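Local coordinates for protein endo-alpha-(1->5)-L-arabinanase (PDB 6B7K) that probably hydrolyses internal alpha-1,5-arabinofuranosidic linkages of arabinan, as a calcium-binding enzyme of glycoside hydrolase family 43, at residues Y34-G39 against P83-Y88; R91-Y96 against I108-T113. All coordinates share one frame; numbering follows the deposited sequence.

Contact 1: residues Y34-G39 against P83-Y88. With CA (calcium ion), chain F.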
loop_
_atom_site.group_PDB
_atom_site.type_symbol
_atom_site.label_atom_id
_atom_site.label_comp_id
_atom_site.label_asym_id
_atom_site.label_seq_id
_atom_site.Cartn_x
_atom_site.Cartn_y
_atom_site.Cartn_z
ATOM N N TYR A 34 7.107 3.112 12.826
ATOM C CA TYR A 34 6.645 1.740 12.642
ATOM C C TYR A 34 6.378 1.509 11.165
ATOM O O TYR A 34 5.580 2.230 10.555
ATOM C CB TYR A 34 5.383 1.451 13.463
ATOM C CG TYR A 34 5.605 1.418 14.958
ATOM C CD1 TYR A 34 6.136 0.292 15.575
ATOM C CD2 TYR A 34 5.276 2.508 15.754
ATOM C CE1 TYR A 34 6.340 0.254 16.941
ATOM C CE2 TYR A 34 5.474 2.480 17.122
ATOM C CZ TYR A 34 6.008 1.352 17.711
ATOM O OH TYR A 34 6.208 1.324 19.074
ATOM N N THR A 35 7.044 0.513 10.593
ATOM C CA THR A 35 6.787 0.076 9.229
ATOM C C THR A 35 6.063 -1.263 9.278
ATOM O O THR A 35 6.609 -2.252 9.780
ATOM C CB THR A 35 8.080 -0.048 8.425
ATOM O OG1 THR A 35 8.683 1.242 8.270
ATOM C CG2 THR A 35 7.791 -0.626 7.048
ATOM N N PHE A 36 4.828 -1.282 8.786
ATOM C CA PHE A 36 4.074 -2.516 8.625
ATOM C C PHE A 36 4.335 -3.077 7.233
ATOM O O PHE A 36 4.325 -2.334 6.247
ATOM C CB PHE A 36 2.578 -2.271 8.830
ATOM C CG PHE A 36 2.192 -1.998 10.261
ATOM C CD1 PHE A 36 2.477 -0.778 10.852
ATOM C CD2 PHE A 36 1.528 -2.957 11.007
ATOM C CE1 PHE A 36 2.117 -0.524 12.165
ATOM C CE2 PHE A 36 1.165 -2.710 12.320
ATOM C CZ PHE A 36 1.459 -1.492 12.899
ATOM N N GLY A 37 4.575 -4.386 7.155
ATOM C CA GLY A 37 4.900 -5.015 5.893
ATOM C C GLY A 37 4.292 -6.398 5.795
ATOM O O GLY A 37 3.697 -6.909 6.746
ATOM N N THR A 38 4.438 -6.987 4.609
ATOM C CA THR A 38 4.020 -8.366 4.395
ATOM C C THR A 38 4.747 -9.280 5.370
ATOM O O THR A 38 5.958 -9.154 5.573
ATOM C CB THR A 38 4.302 -8.784 2.952
ATOM O OG1 THR A 38 3.481 -8.016 2.064
ATOM C CG2 THR A 38 4.010 -10.261 2.749
ATOM N N GLY A 39 4.001 -10.197 5.981
ATOM C CA GLY A 39 4.556 -10.985 7.063
ATOM C C GLY A 39 5.708 -11.861 6.610
ATOM O O GLY A 39 5.752 -12.347 5.478
ATOM N N PRO A 83 0.039 -4.537 4.263
ATOM C CA PRO A 83 -0.757 -3.841 5.274
ATOM C C PRO A 83 -0.750 -2.336 5.047
ATOM O O PRO A 83 0.140 -1.776 4.405
ATOM C CB PRO A 83 -0.053 -4.205 6.583
ATOM C CG PRO A 83 1.361 -4.389 6.184
ATOM C CD PRO A 83 1.351 -4.955 4.789
ATOM N N ASP A 84 -1.781 -1.687 5.582
ATOM C CA ASP A 84 -1.882 -0.232 5.576
ATOM C C ASP A 84 -2.233 0.233 6.980
ATOM O O ASP A 84 -3.228 -0.217 7.555
ATOM C CB ASP A 84 -2.925 0.262 4.573
ATOM C CG ASP A 84 -3.033 1.773 4.555
ATOM O OD1 ASP A 84 -1.997 2.438 4.346
ATOM O OD2 ASP A 84 -4.148 2.301 4.755
ATOM N N ILE A 85 -1.424 1.136 7.523
ATOM C CA ILE A 85 -1.576 1.619 8.888
ATOM C C ILE A 85 -1.784 3.127 8.861
ATOM O O ILE A 85 -1.095 3.850 8.132
ATOM C CB ILE A 85 -0.352 1.241 9.750
ATOM C CG1 ILE A 85 -0.517 1.749 11.185
ATOM C CG2 ILE A 85 0.933 1.749 9.106
ATOM C CD1 ILE A 85 -1.680 1.118 11.923
ATOM N N SER A 86 -2.741 3.600 9.655
ATOM C CA SER A 86 -2.999 5.029 9.762
ATOM C C SER A 86 -3.836 5.282 11.005
ATOM O O SER A 86 -4.512 4.384 11.517
ATOM C CB SER A 86 -3.708 5.568 8.516
ATOM O OG SER A 86 -4.900 4.847 8.262
ATOM N N TYR A 87 -3.778 6.519 11.486
ATOM C CA TYR A 87 -4.580 6.964 12.616
ATOM C C TYR A 87 -5.669 7.895 12.106
ATOM O O TYR A 87 -5.386 8.835 11.354
ATOM C CB TYR A 87 -3.710 7.666 13.661
ATOM C CG TYR A 87 -4.416 7.952 14.970
ATOM C CD1 TYR A 87 -4.486 6.989 15.968
ATOM C CD2 TYR A 87 -5.005 9.188 15.210
ATOM C CE1 TYR A 87 -5.125 7.247 17.169
ATOM C CE2 TYR A 87 -5.645 9.455 16.405
ATOM C CZ TYR A 87 -5.702 8.481 17.382
ATOM O OH TYR A 87 -6.337 8.741 18.575
ATOM N N TYR A 88 -6.911 7.629 12.503
ATOM C CA TYR A 88 -8.042 8.403 12.017
ATOM C C TYR A 88 -9.225 8.203 12.950
ATOM O O TYR A 88 -9.495 7.080 13.383
ATOM C CB TYR A 88 -8.419 7.998 10.588
ATOM C CG TYR A 88 -9.803 8.431 10.168
ATOM C CD1 TYR A 88 -10.083 9.764 9.904
ATOM C CD2 TYR A 88 -10.827 7.506 10.027
ATOM C CE1 TYR A 88 -11.346 10.164 9.512
ATOM C CE2 TYR A 88 -12.095 7.897 9.637
ATOM C CZ TYR A 88 -12.347 9.226 9.379
ATOM O OH TYR A 88 -13.606 9.619 8.989
HETATM CA CA CA F . -1.499 4.583 3.300
HETATM O O HOH W 1 -0.800 7.056 3.764
#
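F36 lies against two residues of the other strand, I85 at its ring and P83 at its CB, and these share the apolar contact. The side chains of F36 and I85 cross at about a right angle. I85 CG2 comes obliquely onto the ring of F36, 3.4 Å from CD1, while the next ring atom, CE1, lies 3.6 Å from I85 CG1. I85 has CG1 anti to its backbone N (chi1 -180°), which sets both branches against the same side of the ring; a beta-branched residue suits a strand and offers such a broad surface. P83 CG is 3.6 Å from F36 CB, and the proline ring lies on the backbone of F36 and G37, the latter having no side chain.

No hydrogen bond links the segments, although their strands run nearly antiparallel, at 158°. This is packing between successive blades of the five-bladed beta-propeller of family 43: 34-38 belongs to one blade, and 83-87 to the innermost strand of the next.

D84 points away from 34-39, and its OD1 binds calcium at 2.4 Å; D142, D264 and a water also bind the metal. D84 OD2 accepts a hydrogen bond from L143 N. T38 OG1, by contrast, ties strand 32-38 to A82 N, just before 83-88, and is also hydrogen-bonded to OD2 of D23, the predicted catalytic proton acceptor.

Contact 2: residues R91-Y96 against I108-T113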
loop_
_atom_site.group_PDB
_atom_site.type_symbol
_atom_site.label_atom_id
_atom_site.label_comp_id
_atom_site.label_asym_id
_atom_site.label_seq_id
_atom_site.Cartn_x
_atom_site.Cartn_y
_atom_site.Cartn_z
ATOM N N ARG A 91 -8.267 6.449 16.421
ATOM C CA ARG A 91 -7.963 5.027 16.482
ATOM C C ARG A 91 -7.095 4.655 15.288
ATOM O O ARG A 91 -7.231 5.236 14.207
ATOM C CB ARG A 91 -9.251 4.191 16.498
ATOM C CG ARG A 91 -9.067 2.763 16.946
ATOM C CD ARG A 91 -10.399 2.126 17.299
ATOM N NE ARG A 91 -10.265 0.681 17.462
ATOM C CZ ARG A 91 -9.827 0.090 18.569
ATOM N NH1 ARG A 91 -9.481 0.821 19.621
ATOM N NH2 ARG A 91 -9.735 -1.233 18.623
ATOM N N TYR A 92 -6.198 3.691 15.498
ATOM C CA TYR A 92 -5.369 3.178 14.414
ATOM C C TYR A 92 -6.128 2.131 13.613
ATOM O O TYR A 92 -6.786 1.251 14.175
ATOM C CB TYR A 92 -4.078 2.563 14.952
ATOM C CG TYR A 92 -3.127 3.551 15.572
ATOM C CD1 TYR A 92 -2.312 4.350 14.781
ATOM C CD2 TYR A 92 -3.030 3.676 16.953
ATOM C CE1 TYR A 92 -1.434 5.255 15.346
ATOM C CE2 TYR A 92 -2.157 4.576 17.528
ATOM C CZ TYR A 92 -1.360 5.362 16.723
ATOM O OH TYR A 92 -0.489 6.259 17.299
ATOM N N TRP A 93 -6.019 2.218 12.291
ATOM C CA TRP A 93 -6.691 1.296 11.388
ATOM C C TRP A 93 -5.642 0.552 10.582
ATOM O O TRP A 93 -4.751 1.173 9.993
ATOM C CB TRP A 93 -7.660 2.038 10.466
ATOM C CG TRP A 93 -8.666 2.859 11.216
ATOM C CD1 TRP A 93 -8.724 4.220 11.288
ATOM C CD2 TRP A 93 -9.751 2.369 12.017
ATOM N NE1 TRP A 93 -9.784 4.609 12.073
ATOM C CE2 TRP A 93 -10.429 3.492 12.533
ATOM C CE3 TRP A 93 -10.217 1.090 12.342
ATOM C CZ2 TRP A 93 -11.547 3.375 13.359
ATOM C CZ3 TRP A 93 -11.327 0.977 13.163
ATOM C CH2 TRP A 93 -11.980 2.113 13.660
ATOM N N LEU A 94 -5.744 -0.776 10.566
ATOM C CA LEU A 94 -4.776 -1.646 9.904
ATOM C C LEU A 94 -5.519 -2.519 8.897
ATOM O O LEU A 94 -6.114 -3.538 9.263
ATOM C CB LEU A 94 -4.013 -2.491 10.921
ATOM C CG LEU A 94 -2.958 -3.454 10.369
ATOM C CD1 LEU A 94 -1.823 -2.690 9.700
ATOM C CD2 LEU A 94 -2.427 -4.371 11.465
ATOM N N TYR A 95 -5.486 -2.116 7.632
ATOM C CA TYR A 95 -6.019 -2.927 6.550
ATOM C C TYR A 95 -4.942 -3.886 6.064
ATOM O O TYR A 95 -3.766 -3.523 5.985
ATOM C CB TYR A 95 -6.511 -2.041 5.405
ATOM C CG TYR A 95 -7.706 -1.186 5.774
ATOM C CD1 TYR A 95 -8.998 -1.687 5.670
ATOM C CD2 TYR A 95 -7.544 0.116 6.230
ATOM C CE1 TYR A 95 -10.095 -0.915 6.010
ATOM C CE2 TYR A 95 -8.635 0.895 6.573
ATOM C CZ TYR A 95 -9.908 0.374 6.461
ATOM O OH TYR A 95 -11.001 1.143 6.796
ATOM N N TYR A 96 -5.345 -5.118 5.762
ATOM C CA TYR A 96 -4.409 -6.156 5.356
ATOM C C TYR A 96 -5.096 -7.085 4.366
ATOM O O TYR A 96 -6.325 -7.107 4.256
ATOM C CB TYR A 96 -3.883 -6.950 6.560
ATOM C CG TYR A 96 -4.971 -7.595 7.393
ATOM C CD1 TYR A 96 -5.627 -6.879 8.387
ATOM C CD2 TYR A 96 -5.343 -8.919 7.188
ATOM C CE1 TYR A 96 -6.621 -7.461 9.151
ATOM C CE2 TYR A 96 -6.340 -9.507 7.948
ATOM C CZ TYR A 96 -6.974 -8.773 8.927
ATOM O OH TYR A 96 -7.963 -9.346 9.691
ATOM N N ILE A 108 -9.759 -8.560 1.916
ATOM C CA ILE A 108 -9.126 -7.525 2.722
ATOM C C ILE A 108 -9.781 -7.514 4.094
ATOM O O ILE A 108 -11.008 -7.403 4.206
ATOM C CB ILE A 108 -9.230 -6.145 2.051
ATOM C CG1 ILE A 108 -8.431 -6.126 0.748
ATOM C CG2 ILE A 108 -8.738 -5.059 2.997
ATOM C CD1 ILE A 108 -8.540 -4.832 -0.034
ATOM N N GLY A 109 -8.968 -7.652 5.140
ATOM C CA GLY A 109 -9.444 -7.579 6.502
ATOM C C GLY A 109 -9.083 -6.252 7.149
ATOM O O GLY A 109 -8.460 -5.379 6.552
ATOM N N LEU A 110 -9.491 -6.113 8.407
ATOM C CA LEU A 110 -9.237 -4.887 9.149
ATOM C C LEU A 110 -8.898 -5.221 10.592
ATOM O O LEU A 110 -9.630 -5.963 11.253
ATOM C CB LEU A 110 -10.445 -3.945 9.090
ATOM C CG LEU A 110 -10.308 -2.592 9.791
ATOM C CD1 LEU A 110 -9.032 -1.881 9.364
ATOM C CD2 LEU A 110 -11.530 -1.724 9.507
ATOM N N ALA A 111 -7.778 -4.685 11.063
ATOM C CA ALA A 111 -7.387 -4.742 12.460
ATOM C C ALA A 111 -7.308 -3.325 13.007
ATOM O O ALA A 111 -7.092 -2.361 12.265
ATOM C CB ALA A 111 -6.042 -5.461 12.641
ATOM N N SER A 112 -7.482 -3.201 14.320
ATOM C CA SER A 112 -7.576 -1.885 14.932
ATOM C C SER A 112 -6.991 -1.918 16.335
ATOM O O SER A 112 -6.998 -2.952 17.007
ATOM C CB SER A 112 -9.031 -1.404 14.971
ATOM O OG SER A 112 -9.130 -0.134 15.583
ATOM N N THR A 113 -6.483 -0.765 16.769
ATOM C CA THR A 113 -6.000 -0.587 18.131
ATOM C C THR A 113 -5.993 0.899 18.453
ATOM O O THR A 113 -5.992 1.747 17.555
ATOM C CB THR A 113 -4.597 -1.168 18.327
ATOM O OG1 THR A 113 -4.255 -1.112 19.719
ATOM C CG2 THR A 113 -3.580 -0.362 17.541
#
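L110 and Y95 form the main bump and its seat: the CD1 methyl of L110 stands over the centre of the Y95 ring, 3.6 Å from the centroid and 8° off the normal, a CH-pi contact. L110 has CG anti to its backbone N (chi1 -178°). Its other methyl, CD2, lies by the rim of Y95, 3.9 Å from CE1, and also reaches W93 CE3 at 4.2 Å. The leucine thus lies between two aromatic rings, a place suited to a forked apolar side chain. I108 CG2 lies at the edge of the Y95 ring, near its plane, and Y95 OH is hydrogen-bonded to M172 O. An alanine in place of Y95 would probably leave a gap beneath L110 and the carbonyl of M172 without its hydroxyl partner.

The opposite face of the sheet is shaped differently. Y96 swings its ring back across the partner strand (chi1 57°) and lays one face over G109, whose CA is 3.9 Å from the centroid. Glycine fits because a side chain on this residue would run into the ring. Farther along, the small methyl of A111 meets L94 CD2 at 4.0 Å, and T113 CG2 lies beside Y92.

Between the faces, paired backbone bonds hold the antiparallel register, among them A111 N to L94 O at 2.7 Å and L94 N to A111 O.

The hairpin occupies the middle of a four-stranded sheet: strand 81-87 flanks 92-98, strand 122-130 flanks 106-113, and L143 of strand 142-145 packs on W93 and Y95.

How the contacts relate
The two contacts follow one another along the chain, contact 1 closing before contact 2 opens, and their centres are 8 Å apart. They meet through adjacent strands 81-87 and 92-98 of one antiparallel sheet, where D84 N to Y95 O (2.7 Å) and S86 O to W93 N (2.8 Å) are probable hydrogen bonds. Contact 2 holds strands together within this blade; contact 1 packs side chains from one face of the blade's innermost strand on strand 32-38 of the preceding blade. L94 bridges the two, its side chain touching both F36 and P83. The strand that carries D84 to the calcium thus pairs with 92-98 in its own sheet, while its P83 and I85 side chains pack on the preceding blade.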